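Local coordinates for protein adenosine kinase, putative (Trypanosoma brucei, PDB 3OTX) that probably phosphorylates adenosine and related nucleosides with ATP and magnesium, yielding AMP for purine salvage, at residues L173-R185 with F206-T218. The protein carries 1 engineered substitution. Sequence-based numbering, arbitrary orientation.
Sequences LTVDVNHVLQACR and FFSAQLGEVLPYT
In the Rossmann-like layer of this PfkB-family kinase, helix 177-185 and helix 208-214 pack side by side against the central sheet, nearly parallel, their axes 10.0 Å apart and inclined by 12°. V214 is the knob, set among V177, V180, L181 and C184. Its CG2 does most of the touching, 3.6 Å from V180 CG1, while V214 CG1 faces C184 SG. V180 and C184, two walls of the hole, also rest on F194 of strand 193-197, so the socket is backed by the sheet. On the N-terminal side L173 CD2 reaches V214 CG2 and L173 CD1 meets L211 CD1 at 3.9 Å. Next to it the T174 methyl sits squarely over one face of F207, with CG2 3.6 Å from the ring centroid and 12° off its normal, a CH-pi contact. CG2 lies anti to the carbonyl carbon of T174, whose OG1 (chi1 83°) makes a weak hydrogen bond to F171 O. The T174 side chain lies about 6 Å from the bound bis(adenosine)-5'-pentaphosphate, close to the adenosine-binding residues N15 and F171. At the far end Y217 packs on C184, CB to CB 3.6 Å, and the C184 sulfur makes an oblique sulfur-aromatic contact with the ring; L181 CD2 approaches Y217 CE1 at 3.7 Å. No direct hydrogen bond joins the segments. Instead one water donates to L173 O and accepts from Q210 NE2, and another donates to N178 OD1 and to E213 OE1 (2.7 Å to the latter). Apolar interlocking thus sets the spacing of the helices, while water carries the polar links between them.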
loop_
_atom_site.group_PDB
_atom_site.type_symbol
_atom_site.label_atom_id
_atom_site.label_comp_id
_atom_site.label_asym_id
_atom_site.label_seq_id
_atom_site.Cartn_x
_atom_site.Cartn_y
_atom_site.Cartn_z
ATOM N N LEU A 173 -4.428 -1.311 9.690
ATOM C CA LEU A 173 -4.472 -1.937 11.014
ATOM C C LEU A 173 -4.573 -0.895 12.127
ATOM O O LEU A 173 -4.875 -1.230 13.276
ATOM C CB LEU A 173 -3.225 -2.809 11.201
ATOM C CG LEU A 173 -3.228 -3.984 10.214
ATOM C CD1 LEU A 173 -1.870 -4.691 10.193
ATOM C CD2 LEU A 173 -4.339 -5.009 10.543
ATOM N N THR A 174 -4.314 0.367 11.781
ATOM C CA THR A 174 -4.429 1.431 12.801
ATOM C C THR A 174 -5.850 1.986 12.971
ATOM O O THR A 174 -6.097 2.782 13.894
ATOM C CB THR A 174 -3.471 2.615 12.561
ATOM O OG1 THR A 174 -4.053 3.527 11.603
ATOM C CG2 THR A 174 -2.119 2.151 12.100
ATOM N N VAL A 175 -6.762 1.567 12.098
ATOM C CA VAL A 175 -8.136 2.077 12.082
ATOM C C VAL A 175 -9.009 1.092 12.872
ATOM O O VAL A 175 -9.184 1.268 14.088
ATOM C CB VAL A 175 -8.630 2.357 10.653
ATOM C CG1 VAL A 175 -10.102 2.841 10.676
ATOM C CG2 VAL A 175 -7.690 3.419 9.969
ATOM N N ASP A 176 -9.467 0.022 12.232
ATOM C CA ASP A 176 -10.207 -1.016 12.958
ATOM C C ASP A 176 -9.879 -2.372 12.372
ATOM O O ASP A 176 -10.234 -2.670 11.231
ATOM C CB ASP A 176 -11.717 -0.758 12.862
ATOM C CG ASP A 176 -12.528 -1.643 13.782
ATOM O OD1 ASP A 176 -12.040 -2.690 14.253
ATOM O OD2 ASP A 176 -13.699 -1.271 14.051
ATOM N N VAL A 177 -9.231 -3.195 13.170
ATOM C CA VAL A 177 -8.833 -4.536 12.729
ATOM C C VAL A 177 -10.020 -5.370 12.269
ATOM O O VAL A 177 -9.893 -6.184 11.349
ATOM C CB VAL A 177 -8.038 -5.278 13.837
ATOM C CG1 VAL A 177 -8.947 -5.721 15.022
ATOM C CG2 VAL A 177 -7.261 -6.496 13.262
ATOM N N ASN A 178 -11.172 -5.149 12.899
ATOM C CA ASN A 178 -12.382 -5.845 12.510
ATOM C C ASN A 178 -12.805 -5.592 11.057
ATOM O O ASN A 178 -13.391 -6.494 10.430
ATOM C CB ASN A 178 -13.482 -5.559 13.513
ATOM C CG ASN A 178 -13.187 -6.184 14.862
ATOM O OD1 ASN A 178 -12.683 -7.304 14.955
ATOM N ND2 ASN A 178 -13.485 -5.449 15.921
ATOM N N HIS A 179 -12.505 -4.410 10.505
ATOM C CA HIS A 179 -12.820 -4.177 9.087
ATOM C C HIS A 179 -11.981 -5.098 8.215
ATOM O O HIS A 179 -12.457 -5.657 7.224
ATOM C CB HIS A 179 -12.497 -2.737 8.680
ATOM C CG HIS A 179 -13.272 -1.699 9.429
ATOM N ND1 HIS A 179 -14.341 -2.003 10.242
ATOM C CD2 HIS A 179 -13.128 -0.350 9.475
ATOM C CE1 HIS A 179 -14.820 -0.884 10.764
ATOM N NE2 HIS A 179 -14.091 0.133 10.324
ATOM N N VAL A 180 -10.721 -5.268 8.588
ATOM C CA VAL A 180 -9.804 -6.137 7.877
ATOM C C VAL A 180 -10.282 -7.565 7.992
ATOM O O VAL A 180 -10.308 -8.276 6.975
ATOM C CB VAL A 180 -8.373 -6.028 8.439
ATOM C CG1 VAL A 180 -7.398 -6.728 7.499
ATOM C CG2 VAL A 180 -7.958 -4.536 8.550
ATOM N N LEU A 181 -10.660 -7.988 9.208
ATOM C CA LEU A 181 -11.113 -9.380 9.409
ATOM C C LEU A 181 -12.360 -9.718 8.584
ATOM O O LEU A 181 -12.494 -10.848 8.083
ATOM C CB LEU A 181 -11.323 -9.673 10.899
ATOM C CG LEU A 181 -10.030 -9.654 11.698
ATOM C CD1 LEU A 181 -10.361 -9.689 13.193
ATOM C CD2 LEU A 181 -9.068 -10.858 11.361
ATOM N N GLN A 182 -13.217 -8.723 8.355
ATOM C CA GLN A 182 -14.393 -8.948 7.498
ATOM C C GLN A 182 -13.938 -9.374 6.103
ATOM O O GLN A 182 -14.448 -10.337 5.543
ATOM C CB GLN A 182 -15.285 -7.716 7.409
ATOM C CG GLN A 182 -16.462 -7.893 6.439
ATOM C CD GLN A 182 -17.310 -6.650 6.327
ATOM O OE1 GLN A 182 -17.508 -5.938 7.315
ATOM N NE2 GLN A 182 -17.818 -6.374 5.127
ATOM N N ALA A 183 -12.970 -8.663 5.541
ATOM C CA ALA A 183 -12.440 -9.069 4.235
ATOM C C ALA A 183 -11.678 -10.392 4.284
ATOM O O ALA A 183 -11.729 -11.178 3.328
ATOM C CB ALA A 183 -11.532 -7.973 3.664
ATOM N N CYS A 184 -10.955 -10.656 5.376
ATOM C CA CYS A 184 -10.285 -11.945 5.506
ATOM C C CYS A 184 -11.260 -13.114 5.419
ATOM O O CYS A 184 -10.981 -14.105 4.732
ATOM C CB CYS A 184 -9.593 -12.020 6.864
ATOM S SG CYS A 184 -8.139 -11.004 7.016
ATOM N N ARG A 185 -12.380 -13.004 6.128
ATOM C CA ARG A 185 -13.412 -14.024 6.078
ATOM C C ARG A 185 -14.081 -14.070 4.700
ATOM O O ARG A 185 -14.391 -15.161 4.208
ATOM C CB ARG A 185 -14.422 -13.794 7.197
ATOM C CG ARG A 185 -13.813 -14.060 8.589
ATOM C CD ARG A 185 -14.879 -13.978 9.717
ATOM N NE ARG A 185 -15.690 -12.759 9.661
ATOM C CZ ARG A 185 -15.399 -11.611 10.281
ATOM N NH1 ARG A 185 -14.320 -11.506 11.065
ATOM N NH2 ARG A 185 -16.200 -10.558 10.128
ATOM N N PHE A 206 4.046 -1.127 16.890
ATOM C CA PHE A 206 2.928 -0.628 17.699
ATOM C C PHE A 206 1.546 -1.229 17.402
ATOM O O PHE A 206 0.603 -0.999 18.167
ATOM C CB PHE A 206 2.852 0.891 17.569
ATOM C CG PHE A 206 4.105 1.590 18.019
ATOM C CD1 PHE A 206 4.435 1.655 19.370
ATOM C CD2 PHE A 206 4.948 2.190 17.093
ATOM C CE1 PHE A 206 5.601 2.304 19.795
ATOM C CE2 PHE A 206 6.111 2.840 17.500
ATOM C CZ PHE A 206 6.437 2.900 18.864
ATOM N N PHE A 207 1.423 -1.946 16.274
ATOM C CA PHE A 207 0.163 -2.601 15.878
ATOM C C PHE A 207 0.366 -4.099 15.649
ATOM O O PHE A 207 -0.262 -4.693 14.782
ATOM C CB PHE A 207 -0.431 -1.889 14.654
ATOM C CG PHE A 207 -0.715 -0.445 14.914
ATOM C CD1 PHE A 207 0.298 0.513 14.743
ATOM C CD2 PHE A 207 -1.929 -0.043 15.447
ATOM C CE1 PHE A 207 0.049 1.876 15.022
ATOM C CE2 PHE A 207 -2.192 1.305 15.744
ATOM C CZ PHE A 207 -1.197 2.266 15.526
ATOM N N SER A 208 1.243 -4.699 16.452
ATOM C CA SER A 208 1.573 -6.102 16.287
ATOM C C SER A 208 0.387 -7.000 16.673
ATOM O O SER A 208 0.220 -8.041 16.065
ATOM C CB SER A 208 2.840 -6.481 17.051
ATOM O OG SER A 208 2.656 -6.367 18.450
ATOM N N ALA A 209 -0.442 -6.585 17.638
ATOM C CA ALA A 209 -1.601 -7.412 18.017
ATOM C C ALA A 209 -2.568 -7.494 16.847
ATOM O O ALA A 209 -3.064 -8.594 16.508
ATOM C CB ALA A 209 -2.303 -6.872 19.268
ATOM N N GLN A 210 -2.827 -6.343 16.234
ATOM C CA GLN A 210 -3.718 -6.270 15.066
ATOM C C GLN A 210 -3.150 -7.075 13.901
ATOM O O GLN A 210 -3.855 -7.838 13.234
ATOM C CB GLN A 210 -3.905 -4.818 14.632
ATOM C CG GLN A 210 -4.697 -4.002 15.668
ATOM C CD GLN A 210 -3.806 -3.254 16.648
ATOM O OE1 GLN A 210 -2.702 -3.681 16.993
ATOM N NE2 GLN A 210 -4.292 -2.119 17.094
ATOM N N LEU A 211 -1.861 -6.871 13.631
ATOM C CA LEU A 211 -1.204 -7.637 12.586
ATOM C C LEU A 211 -1.309 -9.137 12.869
ATOM O O LEU A 211 -1.608 -9.929 11.963
ATOM C CB LEU A 211 0.276 -7.204 12.467
ATOM C CG LEU A 211 1.114 -7.918 11.407
ATOM C CD1 LEU A 211 0.541 -7.757 10.005
ATOM C CD2 LEU A 211 2.592 -7.399 11.444
ATOM N N GLY A 212 -1.101 -9.524 14.118
ATOM C CA GLY A 212 -1.197 -10.941 14.491
ATOM C C GLY A 212 -2.575 -11.549 14.258
ATOM O O GLY A 212 -2.678 -12.737 13.946
ATOM N N GLU A 213 -3.622 -10.753 14.437
ATOM C CA GLU A 213 -4.988 -11.228 14.200
ATOM C C GLU A 213 -5.212 -11.562 12.724
ATOM O O GLU A 213 -5.946 -12.500 12.389
ATOM C CB GLU A 213 -6.023 -10.197 14.639
ATOM C CG GLU A 213 -6.312 -10.192 16.112
ATOM C CD GLU A 213 -7.656 -9.580 16.418
ATOM O OE1 GLU A 213 -8.684 -10.213 16.098
ATOM O OE2 GLU A 213 -7.678 -8.480 16.997
ATOM N N VAL A 214 -4.566 -10.778 11.858
ATOM C CA VAL A 214 -4.808 -10.870 10.416
ATOM C C VAL A 214 -3.891 -11.870 9.701
ATOM O O VAL A 214 -4.298 -12.487 8.713
ATOM C CB VAL A 214 -4.745 -9.435 9.784
ATOM C CG1 VAL A 214 -4.666 -9.434 8.261
ATOM C CG2 VAL A 214 -5.954 -8.590 10.275
ATOM N N LEU A 215 -2.677 -12.076 10.200
ATOM C CA LEU A 215 -1.708 -12.914 9.473
ATOM C C LEU A 215 -2.168 -14.353 9.140
ATOM O O LEU A 215 -1.927 -14.822 8.043
ATOM C CB LEU A 215 -0.369 -12.965 10.203
ATOM C CG LEU A 215 0.412 -11.657 10.110
ATOM C CD1 LEU A 215 1.527 -11.759 11.169
ATOM C CD2 LEU A 215 0.956 -11.468 8.713
ATOM N N PRO A 216 -2.832 -15.041 10.085
ATOM C CA PRO A 216 -3.272 -16.417 9.755
ATOM C C PRO A 216 -4.175 -16.475 8.512
ATOM O O PRO A 216 -4.202 -17.485 7.813
ATOM C CB PRO A 216 -4.077 -16.833 10.977
ATOM C CG PRO A 216 -3.636 -15.927 12.074
ATOM C CD PRO A 216 -3.253 -14.630 11.432
ATOM N N TYR A 217 -4.917 -15.394 8.249
ATOM C CA TYR A 217 -5.849 -15.361 7.116
ATOM C C TYR A 217 -5.174 -14.805 5.865
ATOM O O TYR A 217 -5.810 -14.651 4.827
ATOM C CB TYR A 217 -7.022 -14.428 7.442
ATOM C CG TYR A 217 -7.977 -14.799 8.539
ATOM C CD1 TYR A 217 -7.866 -14.226 9.814
ATOM C CD2 TYR A 217 -9.062 -15.647 8.282
ATOM C CE1 TYR A 217 -8.791 -14.532 10.822
ATOM C CE2 TYR A 217 -9.990 -15.947 9.264
ATOM C CZ TYR A 217 -9.851 -15.395 10.527
ATOM O OH TYR A 217 -10.793 -15.700 11.493
ATOM N N THR A 218 -3.892 -14.444 5.982
ATOM C CA THR A 218 -3.191 -13.747 4.914
ATOM C C THR A 218 -2.460 -14.754 4.040
ATOM O O THR A 218 -1.561 -15.468 4.514
ATOM C CB THR A 218 -2.236 -12.699 5.484
ATOM O OG1 THR A 218 -2.994 -11.723 6.233
ATOM C CG2 THR A 218 -1.510 -11.968 4.347
HETATM O O HOH W 1 -6.180 -0.465 15.624
HETATM O O HOH W 2 -11.206 -9.395 16.546
HETATM O O HOH W 3 -8.447 -15.087 3.976
HETATM O O HOH W 4 -12.248 -13.611 12.232
#